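Local atomic coordinates of epimerase domain-containing protein (Bacillus cereus HuA2-4, PDB entry 6ZLK), a protein that interconverts UDP-glucuronic acid and UDP-galacturonic acid by epimerisation at C4 of the sugar, using bound NAD as cofactor. Residues A[201-206]-A[263-268]; A[75-80]-A[117-122]; A[240-245]-A[285-290]; A[37-42]-A[184-189]. One frame throughout, in Å; residues are numbered along the deposited sequence.

Interaction 1 of 4, residues A[201-206]-A[263-268]. With UGA (uridine-5'-diphosphate-glucuronic acid), chain F.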
# COMPACT_ATOMS: atom_id res chain seq x y z
N LYS A 201 20.14 34.14 0.71
CA LYS A 201 18.93 33.97 1.55
C LYS A 201 19.25 32.96 2.63
O LYS A 201 20.16 32.15 2.48
CB LYS A 201 17.75 33.52 0.72
CG LYS A 201 17.22 34.58 -0.25
CD LYS A 201 16.10 34.05 -1.10
CE LYS A 201 15.04 33.34 -0.28
NZ LYS A 201 13.81 33.11 -1.07
N PRO A 202 18.55 33.02 3.79
CA PRO A 202 18.76 32.03 4.84
C PRO A 202 18.50 30.64 4.25
O PRO A 202 17.57 30.48 3.49
CB PRO A 202 17.71 32.41 5.89
CG PRO A 202 17.59 33.92 5.70
CD PRO A 202 17.59 34.06 4.20
N LEU A 203 19.31 29.69 4.70
CA LEU A 203 19.15 28.27 4.31
C LEU A 203 18.04 27.67 5.19
O LEU A 203 18.15 27.74 6.44
CB LEU A 203 20.46 27.53 4.45
CG LEU A 203 21.32 27.49 3.19
CD1 LEU A 203 21.64 28.86 2.67
CD2 LEU A 203 22.60 26.68 3.41
N THR A 204 17.03 27.07 4.57
CA THR A 204 15.90 26.47 5.30
C THR A 204 16.33 25.08 5.73
O THR A 204 16.42 24.22 4.86
CB THR A 204 14.62 26.45 4.48
OG1 THR A 204 14.83 25.75 3.25
CG2 THR A 204 14.06 27.83 4.20
N ILE A 205 16.48 24.85 7.04
CA ILE A 205 16.90 23.53 7.55
C ILE A 205 15.72 22.98 8.33
O ILE A 205 15.30 23.66 9.26
CB ILE A 205 18.15 23.67 8.41
CG1 ILE A 205 19.30 24.24 7.58
CG2 ILE A 205 18.50 22.33 9.06
CD1 ILE A 205 20.54 24.62 8.39
N PHE A 206 15.24 21.79 8.01
CA PHE A 206 14.12 21.17 8.75
C PHE A 206 14.72 20.41 9.92
O PHE A 206 15.65 19.59 9.74
CB PHE A 206 13.21 20.37 7.79
CG PHE A 206 12.73 21.16 6.61
CD1 PHE A 206 12.54 22.54 6.69
CD2 PHE A 206 12.48 20.55 5.39
CE1 PHE A 206 12.09 23.27 5.60
CE2 PHE A 206 12.00 21.28 4.32
CZ PHE A 206 11.81 22.63 4.41
N LYS A 263 30.77 31.16 0.07
CA LYS A 263 29.72 31.88 0.83
C LYS A 263 29.76 31.46 2.30
O LYS A 263 30.16 30.32 2.63
CB LYS A 263 28.32 31.61 0.26
CG LYS A 263 28.06 32.10 -1.15
CD LYS A 263 27.42 33.46 -1.21
CE LYS A 263 26.88 33.73 -2.59
NZ LYS A 263 26.85 35.18 -2.86
N SER A 264 29.30 32.35 3.17
CA SER A 264 29.04 32.06 4.61
C SER A 264 27.52 32.11 4.77
O SER A 264 27.00 33.21 4.77
CB SER A 264 29.75 33.06 5.51
N ALA A 265 26.85 30.96 4.84
CA ALA A 265 25.37 30.87 4.78
C ALA A 265 24.75 31.20 6.15
O ALA A 265 25.26 30.80 7.16
CB ALA A 265 24.96 29.49 4.34
N THR A 266 23.63 31.89 6.14
CA THR A 266 22.75 32.08 7.32
C THR A 266 21.84 30.86 7.39
O THR A 266 21.28 30.52 6.38
CB THR A 266 21.92 33.35 7.17
OG1 THR A 266 22.92 34.37 7.12
CG2 THR A 266 20.97 33.62 8.31
N LYS A 267 21.66 30.29 8.58
CA LYS A 267 20.77 29.12 8.76
C LYS A 267 19.44 29.57 9.33
O LYS A 267 19.39 30.32 10.32
CB LYS A 267 21.44 28.12 9.67
CG LYS A 267 22.70 27.50 9.06
CD LYS A 267 23.37 26.51 9.93
CE LYS A 267 24.63 25.97 9.29
NZ LYS A 267 25.73 26.97 9.33
N ASN A 268 18.37 29.07 8.74
CA ASN A 268 17.01 29.22 9.27
C ASN A 268 16.53 27.83 9.69
O ASN A 268 16.15 27.07 8.82
CB ASN A 268 16.11 29.87 8.24
CG ASN A 268 14.69 30.09 8.72
OD1 ASN A 268 14.41 29.98 9.92
ND2 ASN A 268 13.79 30.34 7.78
C1' UGA F . 14.14 12.16 -1.66
C2' UGA F . 13.13 12.38 -2.77
O2' UGA F . 12.52 13.65 -2.55
C3' UGA F . 12.06 11.32 -2.81
O3' UGA F . 11.33 11.49 -4.03
C4' UGA F . 12.65 9.92 -2.74
O4' UGA F . 11.57 8.98 -2.60
C5' UGA F . 13.61 9.81 -1.54
O5' UGA F . 14.61 10.83 -1.64
C6' UGA F . 14.33 8.47 -1.35
O'P UGA F . 13.76 7.43 -1.58
O'Q UGA F . 15.46 8.46 -0.93
PB UGA F . 14.41 13.04 0.80
O1B UGA F . 15.39 12.06 1.30
O2B UGA F . 13.40 13.66 1.69
O3B UGA F . 13.53 12.56 -0.45
O3A UGA F . 15.27 14.17 0.06
PA UGA F . 15.47 15.75 0.18
O1A UGA F . 14.20 16.39 -0.19
O2A UGA F . 16.71 16.07 -0.54
O5D UGA F . 15.69 15.95 1.77
C5D UGA F . 16.80 15.43 2.47
C4D UGA F . 16.81 16.05 3.84
O4D UGA F . 16.89 17.49 3.74
C3D UGA F . 15.58 15.74 4.69
O3D UGA F . 16.10 15.27 5.93
C2D UGA F . 14.85 17.08 4.82
O2D UGA F . 14.42 17.29 6.16
C1D UGA F . 15.97 18.10 4.62
N1 UGA F . 15.54 19.37 4.01
C6 UGA F . 14.87 19.41 2.82
C2 UGA F . 15.99 20.53 4.64
O2 UGA F . 16.58 20.53 5.71
N3 UGA F . 15.71 21.67 3.97
C4 UGA F . 15.03 21.79 2.78
O4 UGA F . 14.83 22.92 2.34
C5 UGA F . 14.58 20.55 2.20
O HOH W 1 22.68 32.30 3.27

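Interaction 2 of 4, residues A[75-80]-A[117-122]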
# COMPACT_ATOMS: atom_id res chain seq x y z
N ILE A 75 7.21 -3.19 -26.98
CA ILE A 75 8.15 -2.86 -25.88
C ILE A 75 8.80 -4.12 -25.33
O ILE A 75 8.06 -5.12 -25.08
CB ILE A 75 7.42 -2.10 -24.77
CG1 ILE A 75 6.84 -0.81 -25.32
CG2 ILE A 75 8.33 -1.92 -23.58
CD1 ILE A 75 7.88 0.15 -25.82
N ASP A 76 10.11 -4.11 -25.19
CA ASP A 76 10.90 -5.21 -24.56
C ASP A 76 11.06 -5.00 -23.06
O ASP A 76 11.19 -5.94 -22.32
CB ASP A 76 12.27 -5.30 -25.23
CG ASP A 76 12.12 -5.64 -26.70
OD1 ASP A 76 11.51 -6.66 -26.98
OD2 ASP A 76 12.52 -4.84 -27.53
N VAL A 77 11.26 -3.77 -22.61
CA VAL A 77 11.65 -3.41 -21.24
C VAL A 77 10.84 -2.19 -20.85
O VAL A 77 10.75 -1.22 -21.65
CB VAL A 77 13.16 -3.13 -21.11
CG1 VAL A 77 13.52 -2.62 -19.74
CG2 VAL A 77 13.95 -4.38 -21.47
N VAL A 78 10.29 -2.22 -19.67
CA VAL A 78 9.66 -1.02 -19.04
C VAL A 78 10.49 -0.56 -17.88
O VAL A 78 10.89 -1.38 -17.07
CB VAL A 78 8.23 -1.29 -18.56
CG1 VAL A 78 7.68 -0.03 -17.87
CG2 VAL A 78 7.35 -1.75 -19.72
N TYR A 79 10.90 0.70 -17.90
CA TYR A 79 11.39 1.42 -16.73
C TYR A 79 10.27 2.28 -16.20
O TYR A 79 9.85 3.25 -16.86
CB TYR A 79 12.59 2.29 -17.05
CG TYR A 79 13.90 1.58 -17.13
CD1 TYR A 79 14.59 1.19 -15.98
CD2 TYR A 79 14.54 1.41 -18.34
CE1 TYR A 79 15.83 0.61 -16.09
CE2 TYR A 79 15.78 0.84 -18.46
CZ TYR A 79 16.45 0.44 -17.31
OH TYR A 79 17.71 -0.07 -17.44
N HIS A 80 9.75 1.92 -15.04
CA HIS A 80 8.57 2.61 -14.49
C HIS A 80 9.01 3.61 -13.42
O HIS A 80 9.21 3.26 -12.25
CB HIS A 80 7.52 1.59 -14.04
CG HIS A 80 6.40 2.28 -13.39
ND1 HIS A 80 5.89 3.47 -13.89
CD2 HIS A 80 5.62 1.90 -12.35
CE1 HIS A 80 4.88 3.83 -13.11
NE2 HIS A 80 4.66 2.85 -12.15
N LYS A 117 5.10 -10.08 -23.81
CA LYS A 117 6.14 -10.94 -23.19
C LYS A 117 7.37 -10.08 -22.93
O LYS A 117 8.35 -10.21 -23.65
CB LYS A 117 6.43 -12.16 -24.06
CG LYS A 117 5.28 -13.15 -24.12
CD LYS A 117 5.61 -14.47 -24.79
CE LYS A 117 4.74 -15.61 -24.29
NZ LYS A 117 4.80 -16.79 -25.18
N LEU A 118 7.33 -9.24 -21.91
CA LEU A 118 8.46 -8.35 -21.62
C LEU A 118 9.68 -9.19 -21.28
O LEU A 118 9.54 -10.29 -20.65
CB LEU A 118 8.22 -7.46 -20.38
CG LEU A 118 7.26 -6.32 -20.53
CD1 LEU A 118 7.05 -5.67 -19.16
CD2 LEU A 118 7.78 -5.33 -21.57
N ASP A 119 10.83 -8.60 -21.52
CA ASP A 119 12.09 -9.04 -20.88
C ASP A 119 12.08 -8.68 -19.39
O ASP A 119 12.42 -9.51 -18.56
CB ASP A 119 13.30 -8.41 -21.55
CG ASP A 119 13.49 -8.82 -23.00
OD1 ASP A 119 12.84 -9.79 -23.45
OD2 ASP A 119 14.33 -8.17 -23.68
N LYS A 120 11.80 -7.42 -19.05
CA LYS A 120 11.93 -6.92 -17.67
C LYS A 120 10.97 -5.77 -17.50
O LYS A 120 10.78 -4.98 -18.46
CB LYS A 120 13.32 -6.38 -17.30
CG LYS A 120 14.38 -7.44 -17.14
CD LYS A 120 15.74 -6.92 -16.85
CE LYS A 120 16.65 -8.05 -16.42
NZ LYS A 120 18.05 -7.73 -16.73
N PHE A 121 10.37 -5.74 -16.33
CA PHE A 121 9.56 -4.61 -15.84
C PHE A 121 10.28 -4.05 -14.65
O PHE A 121 10.27 -4.67 -13.58
CB PHE A 121 8.14 -5.04 -15.49
CG PHE A 121 7.25 -3.90 -15.08
CD1 PHE A 121 7.29 -3.35 -13.82
CD2 PHE A 121 6.30 -3.43 -15.96
CE1 PHE A 121 6.44 -2.30 -13.47
CE2 PHE A 121 5.42 -2.44 -15.60
CZ PHE A 121 5.52 -1.83 -14.37
N ILE A 122 11.04 -2.97 -14.87
CA ILE A 122 11.96 -2.41 -13.87
C ILE A 122 11.24 -1.27 -13.16
O ILE A 122 11.08 -0.21 -13.75
CB ILE A 122 13.30 -2.01 -14.47
CG1 ILE A 122 13.94 -3.16 -15.24
CG2 ILE A 122 14.23 -1.50 -13.39
CD1 ILE A 122 15.17 -2.80 -16.04
O HOH W 2 10.66 -8.73 -25.35

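Interaction 3 of 4, residues A[240-245]-A[285-290]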
# COMPACT_ATOMS: atom_id res chain seq x y z
N ILE A 240 16.27 -4.42 -5.00
CA ILE A 240 17.70 -4.03 -4.98
C ILE A 240 17.80 -2.56 -4.54
O ILE A 240 17.27 -1.71 -5.29
CB ILE A 240 18.36 -4.24 -6.36
CG1 ILE A 240 18.12 -5.66 -6.89
CG2 ILE A 240 19.83 -3.87 -6.25
CD1 ILE A 240 18.73 -5.92 -8.28
N ASN A 241 18.45 -2.31 -3.43
CA ASN A 241 18.81 -0.92 -3.01
C ASN A 241 19.88 -0.34 -3.96
O ASN A 241 20.90 -1.02 -4.30
CB ASN A 241 19.42 -0.86 -1.63
CG ASN A 241 18.46 -1.25 -0.54
OD1 ASN A 241 17.27 -1.06 -0.64
ND2 ASN A 241 19.01 -1.80 0.53
N ILE A 242 19.68 0.90 -4.38
CA ILE A 242 20.67 1.69 -5.15
C ILE A 242 20.98 2.94 -4.31
O ILE A 242 20.10 3.81 -4.19
CB ILE A 242 20.11 2.08 -6.54
CG1 ILE A 242 19.67 0.85 -7.35
CG2 ILE A 242 21.10 2.95 -7.31
CD1 ILE A 242 20.80 -0.09 -7.67
N GLY A 243 22.15 2.96 -3.67
CA GLY A 243 22.59 4.01 -2.75
C GLY A 243 23.91 4.58 -3.16
O GLY A 243 24.49 4.16 -4.17
N GLY A 244 24.32 5.57 -2.39
CA GLY A 244 25.40 6.45 -2.81
C GLY A 244 26.73 6.06 -2.25
O GLY A 244 26.85 5.12 -1.41
N LYS A 245 27.72 6.84 -2.65
CA LYS A 245 29.11 6.59 -2.19
C LYS A 245 29.31 6.98 -0.73
O LYS A 245 30.08 6.33 -0.02
CB LYS A 245 30.07 7.33 -3.12
CG LYS A 245 31.50 6.90 -2.86
CD LYS A 245 32.45 7.64 -3.71
CE LYS A 245 33.86 7.13 -3.58
NZ LYS A 245 34.66 7.88 -4.57
N SER A 285 25.10 -4.10 -0.80
CA SER A 285 25.76 -5.40 -1.13
C SER A 285 25.04 -6.22 -2.20
O SER A 285 25.72 -6.78 -3.08
CB SER A 285 25.88 -6.20 0.17
OG SER A 285 26.45 -5.38 1.16
N LYS A 286 23.72 -6.26 -2.18
CA LYS A 286 22.99 -7.05 -3.18
C LYS A 286 23.22 -6.43 -4.57
O LYS A 286 23.44 -7.15 -5.54
CB LYS A 286 21.53 -7.10 -2.76
CG LYS A 286 20.68 -7.93 -3.69
CD LYS A 286 19.32 -7.99 -3.09
CE LYS A 286 18.42 -9.03 -3.66
NZ LYS A 286 17.06 -8.93 -3.10
N ALA A 287 23.20 -5.09 -4.69
CA ALA A 287 23.42 -4.45 -5.99
C ALA A 287 24.83 -4.77 -6.51
O ALA A 287 25.00 -4.94 -7.70
CB ALA A 287 23.26 -2.96 -5.88
N SER A 288 25.81 -4.82 -5.60
CA SER A 288 27.19 -5.24 -5.97
C SER A 288 27.16 -6.64 -6.60
O SER A 288 27.73 -6.85 -7.65
CB SER A 288 28.12 -5.18 -4.76
OG SER A 288 29.38 -5.70 -5.16
N THR A 289 26.52 -7.59 -5.93
CA THR A 289 26.43 -9.00 -6.37
C THR A 289 25.70 -9.09 -7.71
O THR A 289 26.24 -9.71 -8.63
CB THR A 289 25.71 -9.88 -5.36
OG1 THR A 289 26.38 -9.79 -4.10
CG2 THR A 289 25.63 -11.32 -5.82
N LEU A 290 24.52 -8.49 -7.83
CA LEU A 290 23.64 -8.74 -9.00
C LEU A 290 23.93 -7.82 -10.16
O LEU A 290 23.67 -8.29 -11.27
CB LEU A 290 22.19 -8.62 -8.57
CG LEU A 290 21.75 -9.61 -7.51
CD1 LEU A 290 20.32 -9.33 -7.13
CD2 LEU A 290 21.88 -11.04 -7.96
O HOH W 3 21.82 -3.35 -2.94

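Interaction 4 of 4, residues A[37-42]-A[184-189]. With UGA (uridine-5'-diphosphate-glucuronic acid), chain F.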
# COMPACT_ATOMS: atom_id res chain seq x y z
N PRO A 37 5.77 17.97 -8.55
CA PRO A 37 6.27 19.22 -7.97
C PRO A 37 7.10 20.11 -8.90
O PRO A 37 7.20 21.28 -8.62
CB PRO A 37 7.06 18.72 -6.76
CG PRO A 37 7.52 17.31 -7.16
CD PRO A 37 6.35 16.76 -7.93
N THR A 38 7.70 19.55 -9.94
CA THR A 38 8.56 20.33 -10.85
C THR A 38 7.67 20.95 -11.91
O THR A 38 6.96 20.26 -12.59
CB THR A 38 9.63 19.48 -11.51
OG1 THR A 38 10.27 18.86 -10.39
CG2 THR A 38 10.54 20.34 -12.35
N PRO A 39 7.69 22.29 -12.07
CA PRO A 39 6.90 22.89 -13.14
C PRO A 39 7.41 22.41 -14.50
O PRO A 39 8.60 22.15 -14.69
CB PRO A 39 7.09 24.39 -12.93
CG PRO A 39 8.30 24.55 -12.06
CD PRO A 39 8.46 23.26 -11.28
N ALA A 40 6.50 22.39 -15.49
CA ALA A 40 6.73 21.84 -16.85
C ALA A 40 7.81 22.64 -17.55
O ALA A 40 8.53 22.10 -18.42
CB ALA A 40 5.49 21.88 -17.66
N THR A 41 7.89 23.93 -17.22
CA THR A 41 8.83 24.85 -17.84
C THR A 41 10.25 24.31 -17.67
O THR A 41 11.09 24.60 -18.54
CB THR A 41 8.56 26.24 -17.26
OG1 THR A 41 9.15 27.09 -18.23
CG2 THR A 41 9.06 26.33 -15.84
N LEU A 42 10.53 23.52 -16.62
CA LEU A 42 11.90 22.98 -16.39
C LEU A 42 12.12 21.67 -17.14
O LEU A 42 13.27 21.22 -17.13
CB LEU A 42 12.18 22.77 -14.90
CG LEU A 42 12.26 24.03 -14.05
CD1 LEU A 42 12.45 23.67 -12.58
CD2 LEU A 42 13.38 24.94 -14.54
N GLN A 184 18.27 18.04 -10.49
CA GLN A 184 17.50 17.65 -9.29
C GLN A 184 16.25 18.48 -9.12
O GLN A 184 16.22 19.65 -9.44
CB GLN A 184 18.35 17.75 -8.05
CG GLN A 184 17.73 17.10 -6.85
CD GLN A 184 18.39 17.41 -5.54
OE1 GLN A 184 18.80 18.54 -5.24
NE2 GLN A 184 18.54 16.38 -4.72
N ARG A 185 15.15 17.85 -8.74
CA ARG A 185 13.86 18.56 -8.63
C ARG A 185 14.02 19.78 -7.72
O ARG A 185 14.67 19.71 -6.67
CB ARG A 185 12.76 17.64 -8.07
CG ARG A 185 12.61 16.27 -8.71
CD ARG A 185 11.27 15.72 -8.30
NE ARG A 185 11.01 15.78 -6.86
CZ ARG A 185 11.31 14.83 -5.95
NH1 ARG A 185 11.82 13.67 -6.30
NH2 ARG A 185 10.99 15.03 -4.68
N PRO A 186 13.33 20.90 -7.99
CA PRO A 186 13.40 22.09 -7.14
C PRO A 186 12.84 21.97 -5.71
O PRO A 186 13.11 22.87 -4.90
CB PRO A 186 12.64 23.18 -7.88
CG PRO A 186 12.12 22.56 -9.11
CD PRO A 186 12.65 21.16 -9.28
N ASP A 187 12.10 20.90 -5.41
CA ASP A 187 11.55 20.69 -4.04
C ASP A 187 12.60 19.98 -3.18
O ASP A 187 12.37 19.87 -2.00
CB ASP A 187 10.21 19.95 -4.05
CG ASP A 187 10.25 18.55 -4.65
OD1 ASP A 187 10.74 18.42 -5.75
OD2 ASP A 187 9.78 17.61 -3.99
N MET A 188 13.66 19.45 -3.77
CA MET A 188 14.63 18.66 -2.97
C MET A 188 15.63 19.54 -2.26
O MET A 188 15.81 20.72 -2.57
CB MET A 188 15.31 17.63 -3.89
CG MET A 188 14.31 16.59 -4.33
SD MET A 188 15.15 15.18 -5.12
CE MET A 188 15.80 14.27 -3.75
N ALA A 189 16.25 19.02 -1.22
CA ALA A 189 17.07 19.80 -0.31
C ALA A 189 18.19 20.50 -1.06
O ALA A 189 18.43 21.71 -0.84
CB ALA A 189 17.65 18.94 0.77
C1' UGA F . 14.14 12.16 -1.66
C2' UGA F . 13.13 12.38 -2.77
O2' UGA F . 12.52 13.65 -2.55
C3' UGA F . 12.06 11.32 -2.81
O3' UGA F . 11.33 11.49 -4.03
C4' UGA F . 12.65 9.92 -2.74
O4' UGA F . 11.57 8.98 -2.60
C5' UGA F . 13.61 9.81 -1.54
O5' UGA F . 14.61 10.83 -1.64
C6' UGA F . 14.33 8.47 -1.35
O'P UGA F . 13.76 7.43 -1.58
O'Q UGA F . 15.46 8.46 -0.93
PB UGA F . 14.41 13.04 0.80
O1B UGA F . 15.39 12.06 1.30
O2B UGA F . 13.40 13.66 1.69
O3B UGA F . 13.53 12.56 -0.45
O3A UGA F . 15.27 14.17 0.06
PA UGA F . 15.47 15.75 0.18
O1A UGA F . 14.20 16.39 -0.19
O2A UGA F . 16.71 16.07 -0.54
O5D UGA F . 15.69 15.95 1.77
C5D UGA F . 16.80 15.43 2.47
C4D UGA F . 16.81 16.05 3.84
O4D UGA F . 16.89 17.49 3.74
C3D UGA F . 15.58 15.74 4.69
O3D UGA F . 16.10 15.27 5.93
C2D UGA F . 14.85 17.08 4.82
O2D UGA F . 14.42 17.29 6.16
C1D UGA F . 15.97 18.10 4.62
N1 UGA F . 15.54 19.37 4.01
C6 UGA F . 14.87 19.41 2.82
C2 UGA F . 15.99 20.53 4.64
O2 UGA F . 16.58 20.53 5.71
N3 UGA F . 15.71 21.67 3.97
C4 UGA F . 15.03 21.79 2.78
O4 UGA F . 14.83 22.92 2.34
C5 UGA F . 14.58 20.55 2.20
O HOH W 4 10.02 20.05 -7.66

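Interaction 1 of 4, residues A[201-206]-A[263-268]
Ile205 has CG1 opposite its carbonyl carbon (chi1 -61°) and then runs extended, which carries CD1 across to the methylenes of Lys267, 3.7 Å from CG. The extended CB-CG-CD run of the lysine does the touching, while chi4 (74°) turns only NZ aside. Nearby, Leu203 spreads both methyls over Ala265, with CD1 and CD2 each 3.8 Å from CB. Helix 250-261 covers this face, Ile254 meeting Leu203 and Ile205. Around the other side, Pro202 CB rests on Asn268 CB. The backbones pair as a small two-stranded parallel sheet, separate from the main Rossmann sheet: Leu203 N donates to Thr266 O at 2.7 Å, Asn268 N to Leu203 O, and Ile205 N to Asn268 O at 2.9 Å. Before the pairing starts, a water joins Lys201 O to Thr266 N. The first strand also reads the uracil of the UDP-sugar. Phe206 N gives a nearly straight bond to UGA O2 at 2.9 Å, Thr204 O lies 2.8 Å from UGA N3, and the Phe206 ring lies over the pyrimidine, UGA N3 sitting above the ring's rim. Thr204 OG1 is 3.0 Å from UGA O4 and has Arg192 as its stronger partner.

Interaction 2 of 4, residues A[75-80]-A[117-122]
Strands 77-80 and 120-122 run parallel, 9° apart with their axes 4.7 Å from each other, Val77 beside Lys120, Val78 beside Phe121 and Tyr79 beside Ile122. They are the two strands of a beta-alpha-beta crossover in the Rossmann fold, connected through helix 96-113. Val78 is bonded to the neighbouring strand at both polar atoms, its N to Lys120 O at 3.1 Å and its O to Ile122 N at 2.7 Å; His80 N then reaches Ile122 O. The pairing opens one step earlier, where Asp119 N donates to Asp76 O at 2.8 Å. On the face of Val78 and Phe121, the two side chains lie alongside each other, pointing the same way. Phe121 CG is anti to N (chi1 -176°), which brings CD2 to 3.9 Å from Val78 CB. Leu118 CD1 comes in at the edge of the same ring, in its plane, and also touches Val78 CG2. His80 passes its CB near Phe121 CZ while its ring nitrogens bond to Thr6 and Thr106. Across the sheet, helix 218-230 packs on Val77, Tyr79 and Ile122, and Thr225 O takes the Tyr79 hydroxyl. Here Ile122 CD1 presses closest on the phenol, 3.5 Å from Tyr79 CE1.

Interaction 3 of 4, residues A[240-245]-A[285-290]
Ile240 lays CG2 over Ala287, 3.6 Å from its CB, and the same methyl also touches Ala287 CA. This branch stands anti to the backbone N while CG1 lies anti to the carbonyl carbon (chi1 -52°), sending CD1 out to Leu290 CD1 at 3.9 Å. The two longer side chains cross at a slant, one helical turn beyond the alanine. Ala287 is thus the close-fitting point: its CB rests on the strand, touching Ile240 CG2 and, 3.4 Å away, Asn241 O, with Ile242 CD1 more loosely on it. The small side chain lets the helix axis come within 7.1 Å of the strand axis, at a crossing angle of -104°. The one polar link is through water. Ala287 N, in the first turn of the helix, donates to a water at 2.8 Å, and that water lies 2.9 Å from Asn241 O. Flanking bonds come from elsewhere: Lys286 makes a salt bridge to Glu238, and the Asn241 amide meets Tyr130 and Asp283. Strand 239-242 pairs with strand 171-180, and the short helix 285-291 covers this part of the Rossmann-type sheet, crossing it almost squarely rather than running along it as the helices of the crossovers do.

Interaction 4 of 4, residues A[37-42]-A[184-189]
Pro37 sets its ring against the Arg185-Asp187 ion pair: CG is 3.7 Å from Asp187 OD1 and 3.8 Å from Arg185 NE, the proline crossing both side chains at a slant. Thr38 comes next, with OG1 beside its backbone N (chi1 -54°), and its side chain crosses those of Arg185 and Pro186 at about a right angle. That oxygen touches Pro186 CD at 3.5 Å and the aliphatic start of Arg185, and it shares a water with Asp187, whose OD1 accepts from that water at 2.6 Å. Pro39 brushes the Pro186 ring loosely. At the end, Leu42 reaches CD1 to Pro186 CG, 3.7 Å away, so this proline is met by three residues of the loop.

What the loop covers is a charged pair at the edge of the ligand pocket. Arg185 holds Asp187 side-on, NE to OD1 and NH2 to OD2, both at 2.9 Å, which fixes the guanidinium's rotation, while Met188 CG lies over one face. The rest of the guanidinium faces the ligands: NH2 also donates to UGA O2' at 3.0 Å and NH1 to UGA O3', with NH1 also in a salt bridge to the NAD phosphate oxygen O1N. Arg185 to Met188 form a type I turn, and Met188 is the N-cap of helix 189-198, so Ala189 N points at the UDP phosphate and reaches UGA O2A at 3.1 Å. The whole is a pocket wall where cofactor and UDP-sugar meet, with a helix N-terminus directed at a phosphate of the nucleotide sugar.

In the fold
Interactions 2 and 3 both reach the large Rossmann sheet, through strands 77-80 and 120-126 and through strand 239-242; their centres are about 21 Å apart. Interaction 2 is nested in the long loop closed by interaction 4, which joins the segment after strand 27-31 to the one leading into helix 189-198. Interaction 1 follows in the chain, its small sheet lying about 43 Å, centre to centre, from interaction 2 on the far side of the chain's centre; interaction 3 alternates with it, strand 267-270 preceding helix 285-291. Interactions 1 and 4, with nearest atoms about 6 Å apart, hold opposite ends of UGA, uracil and sugar, so the substrate spans them.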